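Local coordinates for protein glycosyl hydrolase, family 38 (Enterococcus faecalis, PDB 5KBP) that probably hydrolyses alpha-mannosidic linkages as a metal-dependent glycoside hydrolase of family 38, at residues F556-D567 / D671-M682; V728-E737 / T745-C753. All coordinates share one frame; numbering follows the deposited sequence.

Contact 1: F556-D567 / D671-M682. With SO4 (sulfate ion), chain K.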
loop_
_atom_site.group_PDB
_atom_site.type_symbol
_atom_site.label_atom_id
_atom_site.label_comp_id
_atom_site.label_asym_id
_atom_site.label_seq_id
_atom_site.Cartn_x
_atom_site.Cartn_y
_atom_site.Cartn_z
ATOM N N PHE A 556 -33.856 -24.821 20.380
ATOM C CA PHE A 556 -32.634 -24.174 20.837
ATOM C C PHE A 556 -32.971 -22.752 21.254
ATOM O O PHE A 556 -33.660 -22.039 20.519
ATOM C CB PHE A 556 -31.562 -24.172 19.740
ATOM C CG PHE A 556 -31.270 -25.534 19.176
ATOM C CD1 PHE A 556 -31.994 -26.026 18.101
ATOM C CD2 PHE A 556 -30.270 -26.325 19.721
ATOM C CE1 PHE A 556 -31.728 -27.279 17.582
ATOM C CE2 PHE A 556 -30.001 -27.579 19.207
ATOM C CZ PHE A 556 -30.729 -28.056 18.135
ATOM N N SER A 557 -32.488 -22.341 22.425
ATOM C CA SER A 557 -32.822 -21.041 22.988
ATOM C C SER A 557 -31.555 -20.269 23.327
ATOM O O SER A 557 -30.455 -20.825 23.380
ATOM C CB SER A 557 -33.702 -21.184 24.238
ATOM O OG SER A 557 -33.052 -21.960 25.230
ATOM N N LYS A 558 -31.734 -18.966 23.558
ATOM C CA LYS A 558 -30.664 -18.031 23.907
ATOM C C LYS A 558 -29.583 -17.948 22.833
ATOM O O LYS A 558 -28.430 -17.621 23.129
ATOM C CB LYS A 558 -30.041 -18.380 25.263
ATOM C CG LYS A 558 -31.033 -18.355 26.415
ATOM C CD LYS A 558 -30.374 -18.755 27.722
ATOM C CE LYS A 558 -31.374 -18.735 28.862
ATOM N NZ LYS A 558 -30.767 -19.131 30.160
ATOM N N LEU A 559 -29.937 -18.227 21.583
ATOM C CA LEU A 559 -28.988 -18.116 20.488
ATOM C C LEU A 559 -28.790 -16.654 20.101
ATOM O O LEU A 559 -29.661 -15.807 20.322
ATOM C CB LEU A 559 -29.470 -18.920 19.282
ATOM C CG LEU A 559 -29.633 -20.427 19.504
ATOM C CD1 LEU A 559 -30.261 -21.089 18.287
ATOM C CD2 LEU A 559 -28.290 -21.060 19.827
ATOM N N LEU A 560 -27.625 -16.369 19.514
ATOM C CA LEU A 560 -27.244 -15.016 19.102
ATOM C C LEU A 560 -27.192 -14.072 20.304
ATOM O O LEU A 560 -27.806 -13.002 20.317
ATOM C CB LEU A 560 -28.185 -14.481 18.016
ATOM C CG LEU A 560 -27.706 -13.279 17.198
ATOM C CD1 LEU A 560 -26.555 -13.679 16.289
ATOM C CD2 LEU A 560 -28.852 -12.672 16.399
ATOM N N THR A 561 -26.449 -14.483 21.328
ATOM C CA THR A 561 -26.201 -13.660 22.505
ATOM C C THR A 561 -24.789 -13.095 22.424
ATOM O O THR A 561 -23.834 -13.835 22.166
ATOM C CB THR A 561 -26.379 -14.468 23.792
ATOM O OG1 THR A 561 -27.750 -14.866 23.924
ATOM C CG2 THR A 561 -25.978 -13.642 25.006
ATOM N N PHE A 562 -24.661 -11.791 22.642
ATOM C CA PHE A 562 -23.384 -11.102 22.528
ATOM C C PHE A 562 -22.743 -10.936 23.900
ATOM O O PHE A 562 -23.430 -10.683 24.895
ATOM C CB PHE A 562 -23.561 -9.741 21.852
ATOM C CG PHE A 562 -24.060 -9.835 20.440
ATOM C CD1 PHE A 562 -23.190 -10.146 19.406
ATOM C CD2 PHE A 562 -25.396 -9.626 20.145
ATOM C CE1 PHE A 562 -23.646 -10.240 18.104
ATOM C CE2 PHE A 562 -25.857 -9.718 18.844
ATOM C CZ PHE A 562 -24.980 -10.026 17.823
ATOM N N GLU A 563 -21.420 -11.080 23.942
ATOM C CA GLU A 563 -20.663 -11.037 25.185
ATOM C C GLU A 563 -19.384 -10.248 24.961
ATOM O O GLU A 563 -18.619 -10.553 24.041
ATOM C CB GLU A 563 -20.330 -12.450 25.675
ATOM C CG GLU A 563 -19.470 -12.499 26.925
ATOM C CD GLU A 563 -18.747 -13.823 27.078
ATOM O OE1 GLU A 563 -17.701 -14.010 26.421
ATOM O OE2 GLU A 563 -19.231 -14.680 27.846
ATOM N N ASP A 564 -19.154 -9.241 25.798
ATOM C CA ASP A 564 -17.956 -8.417 25.724
ATOM C C ASP A 564 -17.206 -8.500 27.044
ATOM O O ASP A 564 -17.801 -8.334 28.116
ATOM C CB ASP A 564 -18.297 -6.961 25.400
ATOM C CG ASP A 564 -17.060 -6.094 25.261
ATOM O OD1 ASP A 564 -16.487 -6.046 24.152
ATOM O OD2 ASP A 564 -16.658 -5.461 26.260
ATOM N N THR A 565 -15.906 -8.768 26.962
ATOM C CA THR A 565 -15.028 -8.784 28.121
ATOM C C THR A 565 -13.793 -7.950 27.818
ATOM O O THR A 565 -13.507 -7.625 26.664
ATOM C CB THR A 565 -14.602 -10.211 28.506
ATOM O OG1 THR A 565 -13.716 -10.731 27.510
ATOM C CG2 THR A 565 -15.812 -11.125 28.625
ATOM N N GLY A 566 -13.061 -7.610 28.874
ATOM C CA GLY A 566 -11.807 -6.913 28.698
ATOM C C GLY A 566 -10.719 -7.822 28.160
ATOM O O GLY A 566 -10.794 -9.049 28.227
ATOM N N ASP A 567 -9.684 -7.197 27.606
ATOM C CA ASP A 567 -8.536 -7.940 27.092
ATOM C C ASP A 567 -7.301 -7.073 27.277
ATOM O O ASP A 567 -7.161 -6.041 26.613
ATOM C CB ASP A 567 -8.730 -8.323 25.628
ATOM C CG ASP A 567 -7.560 -9.112 25.071
ATOM O OD1 ASP A 567 -6.749 -9.625 25.870
ATOM O OD2 ASP A 567 -7.457 -9.233 23.833
ATOM N N ASP A 671 -9.245 -2.334 24.125
ATOM C CA ASP A 671 -8.838 -3.339 25.110
ATOM C C ASP A 671 -9.996 -4.260 25.495
ATOM O O ASP A 671 -10.296 -4.461 26.673
ATOM C CB ASP A 671 -8.240 -2.671 26.352
ATOM C CG ASP A 671 -7.030 -1.816 26.028
ATOM O OD1 ASP A 671 -6.171 -2.267 25.242
ATOM O OD2 ASP A 671 -6.941 -0.690 26.561
ATOM N N HIS A 672 -10.647 -4.837 24.487
ATOM C CA HIS A 672 -11.796 -5.696 24.739
ATOM C C HIS A 672 -11.937 -6.711 23.614
ATOM O O HIS A 672 -11.282 -6.620 22.573
ATOM C CB HIS A 672 -13.083 -4.879 24.882
ATOM C CG HIS A 672 -13.586 -4.320 23.589
ATOM N ND1 HIS A 672 -14.874 -4.523 23.140
ATOM C CD2 HIS A 672 -12.973 -3.569 22.645
ATOM C CE1 HIS A 672 -15.032 -3.920 21.975
ATOM N NE2 HIS A 672 -13.893 -3.334 21.653
ATOM N N ARG A 673 -12.816 -7.687 23.842
ATOM C CA ARG A 673 -13.126 -8.722 22.865
ATOM C C ARG A 673 -14.628 -8.954 22.863
ATOM O O ARG A 673 -15.225 -9.165 23.923
ATOM C CB ARG A 673 -12.391 -10.029 23.183
ATOM C CG ARG A 673 -12.707 -11.167 22.219
ATOM C CD ARG A 673 -12.318 -12.513 22.801
ATOM N NE ARG A 673 -13.043 -12.790 24.036
ATOM C CZ ARG A 673 -12.881 -13.884 24.772
ATOM N NH1 ARG A 673 -13.588 -14.048 25.882
ATOM N NH2 ARG A 673 -12.013 -14.814 24.400
ATOM N N LEU A 674 -15.234 -8.912 21.678
ATOM C CA LEU A 674 -16.667 -9.118 21.512
ATOM C C LEU A 674 -16.911 -10.436 20.790
ATOM O O LEU A 674 -16.315 -10.693 19.739
ATOM C CB LEU A 674 -17.300 -7.968 20.729
ATOM C CG LEU A 674 -18.800 -8.097 20.460
ATOM C CD1 LEU A 674 -19.599 -7.946 21.748
ATOM C CD2 LEU A 674 -19.246 -7.085 19.417
ATOM N N ARG A 675 -17.787 -11.265 21.355
ATOM C CA ARG A 675 -18.120 -12.558 20.779
ATOM C C ARG A 675 -19.634 -12.704 20.692
ATOM O O ARG A 675 -20.391 -11.957 21.319
ATOM C CB ARG A 675 -17.541 -13.718 21.605
ATOM C CG ARG A 675 -16.176 -13.444 22.213
ATOM C CD ARG A 675 -16.023 -14.181 23.533
ATOM N NE ARG A 675 -15.633 -15.577 23.358
ATOM C CZ ARG A 675 -15.699 -16.493 24.320
ATOM N NH1 ARG A 675 -16.154 -16.164 25.521
ATOM N NH2 ARG A 675 -15.318 -17.740 24.080
ATOM N N VAL A 676 -20.064 -13.683 19.901
ATOM C CA VAL A 676 -21.467 -14.063 19.788
ATOM C C VAL A 676 -21.599 -15.512 20.237
ATOM O O VAL A 676 -20.756 -16.354 19.909
ATOM C CB VAL A 676 -22.002 -13.864 18.352
ATOM C CG1 VAL A 676 -21.158 -14.631 17.341
ATOM C CG2 VAL A 676 -23.467 -14.269 18.262
ATOM N N LEU A 677 -22.646 -15.797 21.007
ATOM C CA LEU A 677 -22.808 -17.083 21.669
ATOM C C LEU A 677 -23.939 -17.878 21.030
ATOM O O LEU A 677 -24.960 -17.312 20.625
ATOM C CB LEU A 677 -23.084 -16.894 23.165
ATOM C CG LEU A 677 -21.891 -16.846 24.127
ATOM C CD1 LEU A 677 -20.815 -15.879 23.651
ATOM C CD2 LEU A 677 -22.358 -16.478 25.528
ATOM N N PHE A 678 -23.750 -19.195 20.948
ATOM C CA PHE A 678 -24.762 -20.106 20.415
ATOM C C PHE A 678 -24.835 -21.338 21.302
ATOM O O PHE A 678 -24.157 -22.344 21.053
ATOM C CB PHE A 678 -24.455 -20.502 18.970
ATOM C CG PHE A 678 -24.549 -19.369 17.995
ATOM C CD1 PHE A 678 -25.778 -18.969 17.495
ATOM C CD2 PHE A 678 -23.410 -18.710 17.566
ATOM C CE1 PHE A 678 -25.870 -17.928 16.593
ATOM C CE2 PHE A 678 -23.494 -17.668 16.663
ATOM C CZ PHE A 678 -24.727 -17.276 16.177
ATOM N N PRO A 679 -25.646 -21.296 22.358
ATOM C CA PRO A 679 -25.811 -22.482 23.214
ATOM C C PRO A 679 -26.471 -23.620 22.450
ATOM O O PRO A 679 -27.621 -23.518 22.016
ATOM C CB PRO A 679 -26.699 -21.971 24.356
ATOM C CG PRO A 679 -26.519 -20.490 24.350
ATOM C CD PRO A 679 -26.338 -20.120 22.909
ATOM N N THR A 680 -25.728 -24.716 22.288
ATOM C CA THR A 680 -26.249 -25.882 21.584
ATOM C C THR A 680 -27.142 -26.748 22.463
ATOM O O THR A 680 -27.996 -27.468 21.935
ATOM C CB THR A 680 -25.100 -26.731 21.035
ATOM O OG1 THR A 680 -24.314 -27.238 22.122
ATOM C CG2 THR A 680 -24.212 -25.900 20.118
ATOM N N GLY A 681 -26.963 -26.697 23.780
ATOM C CA GLY A 681 -27.781 -27.475 24.686
ATOM C C GLY A 681 -27.332 -28.903 24.893
ATOM O O GLY A 681 -28.050 -29.671 25.543
ATOM N N MET A 682 -26.171 -29.285 24.367
ATOM C CA MET A 682 -25.664 -30.644 24.512
ATOM C C MET A 682 -24.187 -30.599 24.869
ATOM O O MET A 682 -23.412 -29.875 24.235
ATOM C CB MET A 682 -25.884 -31.456 23.230
ATOM C CG MET A 682 -25.761 -30.646 21.953
ATOM S SD MET A 682 -26.401 -31.530 20.516
ATOM C CE MET A 682 -26.410 -30.220 19.299
HETATM S S SO4 K . -33.650 -21.056 31.233
HETATM O O1 SO4 K . -33.512 -21.544 29.864
HETATM O O2 SO4 K . -34.288 -19.743 31.220
HETATM O O3 SO4 K . -34.472 -21.988 32.000
HETATM O O4 SO4 K . -32.331 -20.951 31.849
#
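E563 and R675, a hydrogen-bonded pair of two antiparallel strands, send their side chains the same way, side by side. R675 NH1 gives E563 OE1 a salt-bridge hydrogen bond of 2.8 Å on the syn lone pair, nearly in the guanidinium plane, although carboxylate and guanidinium planes are 37° apart. R675 reaches it with CG beside the backbone N and bends at chi2 and chi3; its NH2 pairs with E739. R673, next on this face, lays its guanidinium over R675 CD, with R673 NH1 4.1 Å from E563 OE1; OE1 stands off the R673 guanidinium plane with no N-H aimed at it, so any attraction is probably electrostatic and may ease the closeness of the two arginines. The other face is mostly apolar. The F562 side chain runs beside V676 in the same direction, F562 CE1 4.0 Å from V676 CB, while L560 CD1 reaches both V676 CG2 (3.7 Å) and F678 CZ. Toward the 566/672 end, D564 and H672 stand roughly perpendicular, and D564 OD1 meets the imidazole edge at ND1; the modelled separation is too short to be taken literally. R637 holds the other carboxylate oxygen, D564 OD2. At the other end, near K558, L560 and T561 both face L677 in a G1 bulge, L559 CD2 packs on P679 CD at 3.8 Å, and K558 NZ binds a sulfate, probably from the crystallisation liquor. Strand 745-753 continues the sheet beyond 672-679, and 545-549 pairs with the start of 555-566. Strands 641-653 and 772-783 of a second sheet pack against L560 and F562.

Contact 2: V728-E737 / T745-C753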
loop_
_atom_site.group_PDB
_atom_site.type_symbol
_atom_site.label_atom_id
_atom_site.label_comp_id
_atom_site.label_asym_id
_atom_site.label_seq_id
_atom_site.Cartn_x
_atom_site.Cartn_y
_atom_site.Cartn_z
ATOM N N VAL A 728 -25.805 -28.584 15.602
ATOM C CA VAL A 728 -25.809 -27.170 15.247
ATOM C C VAL A 728 -24.511 -26.855 14.517
ATOM O O VAL A 728 -23.427 -27.215 14.989
ATOM C CB VAL A 728 -25.960 -26.264 16.484
ATOM C CG1 VAL A 728 -25.944 -24.799 16.077
ATOM C CG2 VAL A 728 -27.235 -26.596 17.236
ATOM N N THR A 729 -24.621 -26.184 13.371
ATOM C CA THR A 729 -23.469 -25.728 12.606
ATOM C C THR A 729 -23.492 -24.208 12.532
ATOM O O THR A 729 -24.529 -23.614 12.219
ATOM C CB THR A 729 -23.460 -26.323 11.192
ATOM O OG1 THR A 729 -23.377 -27.751 11.266
ATOM C CG2 THR A 729 -22.269 -25.796 10.402
ATOM N N ILE A 730 -22.352 -23.586 12.826
ATOM C CA ILE A 730 -22.195 -22.137 12.776
ATOM C C ILE A 730 -21.117 -21.826 11.750
ATOM O O ILE A 730 -19.953 -22.200 11.938
ATOM C CB ILE A 730 -21.823 -21.553 14.149
ATOM C CG1 ILE A 730 -22.857 -21.951 15.205
ATOM C CG2 ILE A 730 -21.692 -20.041 14.066
ATOM C CD1 ILE A 730 -24.243 -21.429 14.925
ATOM N N PHE A 731 -21.497 -21.146 10.672
ATOM C CA PHE A 731 -20.550 -20.750 9.643
ATOM C C PHE A 731 -20.307 -19.247 9.699
ATOM O O PHE A 731 -21.079 -18.494 10.300
ATOM C CB PHE A 731 -21.029 -21.170 8.245
ATOM C CG PHE A 731 -22.408 -20.688 7.891
ATOM C CD1 PHE A 731 -23.524 -21.452 8.196
ATOM C CD2 PHE A 731 -22.587 -19.488 7.221
ATOM C CE1 PHE A 731 -24.793 -21.018 7.859
ATOM C CE2 PHE A 731 -23.854 -19.049 6.881
ATOM C CZ PHE A 731 -24.958 -19.816 7.199
ATOM N N ASN A 732 -19.216 -18.820 9.066
ATOM C CA ASN A 732 -18.748 -17.446 9.196
ATOM C C ASN A 732 -17.929 -17.072 7.967
ATOM O O ASN A 732 -17.612 -17.915 7.125
ATOM C CB ASN A 732 -17.913 -17.269 10.468
ATOM C CG ASN A 732 -16.567 -17.968 10.381
ATOM O OD1 ASN A 732 -15.570 -17.368 9.983
ATOM N ND2 ASN A 732 -16.536 -19.245 10.750
ATOM N N GLU A 733 -17.586 -15.786 7.885
ATOM C CA GLU A 733 -16.710 -15.252 6.842
ATOM C C GLU A 733 -15.619 -14.434 7.526
ATOM O O GLU A 733 -15.828 -13.262 7.852
ATOM C CB GLU A 733 -17.485 -14.403 5.839
ATOM C CG GLU A 733 -18.576 -15.144 5.090
ATOM C CD GLU A 733 -19.244 -14.276 4.045
ATOM O OE1 GLU A 733 -18.698 -13.197 3.735
ATOM O OE2 GLU A 733 -20.313 -14.669 3.534
ATOM N N GLY A 734 -14.459 -15.047 7.742
ATOM C CA GLY A 734 -13.339 -14.346 8.334
ATOM C C GLY A 734 -13.353 -14.257 9.842
ATOM O O GLY A 734 -12.517 -13.546 10.412
ATOM N N LEU A 735 -14.275 -14.950 10.511
ATOM C CA LEU A 735 -14.327 -14.983 11.972
ATOM C C LEU A 735 -13.701 -16.305 12.407
ATOM O O LEU A 735 -14.381 -17.288 12.696
ATOM C CB LEU A 735 -15.763 -14.830 12.464
ATOM C CG LEU A 735 -16.637 -13.821 11.713
ATOM C CD1 LEU A 735 -18.034 -13.764 12.317
ATOM C CD2 LEU A 735 -15.996 -12.438 11.696
ATOM N N ASN A 736 -12.370 -16.313 12.456
ATOM C CA ASN A 736 -11.599 -17.547 12.500
ATOM C C ASN A 736 -11.261 -18.021 13.909
ATOM O O ASN A 736 -10.628 -19.074 14.050
ATOM C CB ASN A 736 -10.308 -17.376 11.691
ATOM C CG ASN A 736 -10.577 -17.019 10.241
ATOM O OD1 ASN A 736 -10.125 -15.986 9.750
ATOM N ND2 ASN A 736 -11.323 -17.873 9.551
ATOM N N GLU A 737 -11.656 -17.292 14.949
ATOM C CA GLU A 737 -11.455 -17.730 16.325
ATOM C C GLU A 737 -12.790 -18.139 16.929
ATOM O O GLU A 737 -13.772 -17.394 16.838
ATOM C CB GLU A 737 -10.813 -16.636 17.182
ATOM C CG GLU A 737 -10.391 -17.131 18.560
ATOM C CD GLU A 737 -10.012 -16.007 19.499
ATOM O OE1 GLU A 737 -10.882 -15.554 20.271
ATOM O OE2 GLU A 737 -8.845 -15.570 19.461
ATOM N N THR A 745 -21.800 -24.394 24.573
ATOM C CA THR A 745 -22.024 -23.132 23.878
ATOM C C THR A 745 -20.902 -22.869 22.884
ATOM O O THR A 745 -19.723 -22.860 23.253
ATOM C CB THR A 745 -22.120 -21.986 24.880
ATOM O OG1 THR A 745 -23.279 -22.168 25.703
ATOM C CG2 THR A 745 -22.216 -20.651 24.153
ATOM N N ILE A 746 -21.268 -22.662 21.623
ATOM C CA ILE A 746 -20.310 -22.235 20.609
ATOM C C ILE A 746 -20.190 -20.719 20.679
ATOM O O ILE A 746 -21.177 -20.000 20.491
ATOM C CB ILE A 746 -20.739 -22.689 19.208
ATOM C CG1 ILE A 746 -20.941 -24.205 19.174
ATOM C CG2 ILE A 746 -19.705 -22.269 18.181
ATOM C CD1 ILE A 746 -21.398 -24.721 17.830
ATOM N N ALA A 747 -18.986 -20.232 20.955
ATOM C CA ALA A 747 -18.712 -18.803 21.042
ATOM C C ALA A 747 -17.771 -18.429 19.905
ATOM O O ALA A 747 -16.612 -18.858 19.885
ATOM C CB ALA A 747 -18.112 -18.442 22.398
ATOM N N VAL A 748 -18.268 -17.637 18.960
ATOM C CA VAL A 748 -17.474 -17.152 17.838
ATOM C C VAL A 748 -17.008 -15.740 18.156
ATOM O O VAL A 748 -17.824 -14.859 18.453
ATOM C CB VAL A 748 -18.274 -17.186 16.525
ATOM C CG1 VAL A 748 -17.470 -16.549 15.401
ATOM C CG2 VAL A 748 -18.658 -18.616 16.169
ATOM N N THR A 749 -15.696 -15.524 18.101
ATOM C CA THR A 749 -15.128 -14.211 18.380
ATOM C C THR A 749 -15.321 -13.302 17.175
ATOM O O THR A 749 -14.897 -13.635 16.063
ATOM C CB THR A 749 -13.646 -14.328 18.726
ATOM O OG1 THR A 749 -13.489 -15.159 19.881
ATOM C CG2 THR A 749 -13.057 -12.952 19.007
ATOM N N LEU A 750 -15.953 -12.153 17.398
ATOM C CA LEU A 750 -16.189 -11.199 16.322
ATOM C C LEU A 750 -15.016 -10.242 16.139
ATOM O O LEU A 750 -14.556 -10.026 15.013
ATOM C CB LEU A 750 -17.476 -10.414 16.594
ATOM C CG LEU A 750 -18.758 -11.237 16.731
ATOM C CD1 LEU A 750 -19.949 -10.329 16.989
ATOM C CD2 LEU A 750 -18.984 -12.088 15.492
ATOM N N ILE A 751 -14.517 -9.670 17.232
ATOM C CA ILE A 751 -13.464 -8.665 17.160
ATOM C C ILE A 751 -12.728 -8.659 18.493
ATOM O O ILE A 751 -13.337 -8.811 19.555
ATOM C CB ILE A 751 -14.050 -7.275 16.803
ATOM C CG1 ILE A 751 -12.940 -6.259 16.531
ATOM C CG2 ILE A 751 -14.982 -6.773 17.901
ATOM C CD1 ILE A 751 -13.458 -4.923 16.036
ATOM N N ARG A 752 -11.406 -8.512 18.426
ATOM C CA ARG A 752 -10.567 -8.462 19.619
ATOM C C ARG A 752 -9.591 -7.307 19.468
ATOM O O ARG A 752 -8.875 -7.226 18.464
ATOM C CB ARG A 752 -9.819 -9.781 19.834
ATOM C CG ARG A 752 -9.113 -9.876 21.175
ATOM C CD ARG A 752 -8.529 -11.261 21.408
ATOM N NE ARG A 752 -7.375 -11.523 20.555
ATOM C CZ ARG A 752 -6.121 -11.240 20.893
ATOM N NH1 ARG A 752 -5.127 -11.511 20.060
ATOM N NH2 ARG A 752 -5.864 -10.683 22.068
ATOM N N CYS A 753 -9.557 -6.425 20.463
ATOM C CA CYS A 753 -8.840 -5.160 20.374
ATOM C C CYS A 753 -7.770 -5.097 21.456
ATOM O O CYS A 753 -8.078 -5.217 22.646
ATOM C CB CYS A 753 -9.811 -3.986 20.509
ATOM S SG CYS A 753 -11.325 -4.174 19.527
HETATM O O HOH W 1 -12.667 -14.769 15.166
#
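Two stacked beta sheets of the family 38 C-terminal region meet here: strand 728-732 lies in one and strand 745-753 in the other, their axes 9.4 Å apart and almost parallel, with a connecting loop that crosses between them. Apolar side chains fill the interval. I730 and I746 pass one another pointing opposite ways, I730 CG1 lying 4.1 Å from I746 CD1, while I730 CG2 meets V748 CG2 at 4.0 Å. In the loop, L735 lies roughly perpendicular to V748, with L735 CB 3.8 Å from V748 CG1; its CD1 goes on to L750 CD2 (3.7 Å). The turn that brings L735 there is an Asx motif, N732 OD1 accepting from L735 N. At E737 the chain joins the second sheet: T749 N donates to E737 O. E737 has CG anti to its backbone N (chi1 -171°) and an extended chain beyond, which carries the carboxylate across T749 at a slant. T749 OG1 donates to E737 OE1 over 2.7 Å, arriving on the anti side and 28° out of the carboxylate plane. The other oxygen, E737 OE2, is held by S301 and N298. A water sits 2.7 Å from both E737 N, whose N-H it accepts, and T749 O, linking the strands beside their direct bond. An apolar interior between facing sheets, spanned by a chain that passes from one to the other, is typical of a beta sandwich, consistent with the galactose-mutarotase-like clan of this region.

Overall arrangement
Contacts 1 and 2 lie with their centres about 9 Å apart and share one sheet, in which strand 672-679 sits between 555-566 and 745-753. The seam between them is backbone pairing, with C753 N 2.7 Å from H672 O and F678 N 2.7 Å from I746 O, probable hydrogen bonds both. R675 NH2 also packs on A747 CB at 3.3 Å. Contact 1 joins strands within the sheet; contact 2 ties that sheet to the one facing it, and F678 reaches across to I730. A salt bridge from D567 to R752 adds a polar tie. Both contacts lie away from F253 and Y256, which bind calcium in another structure of this protein.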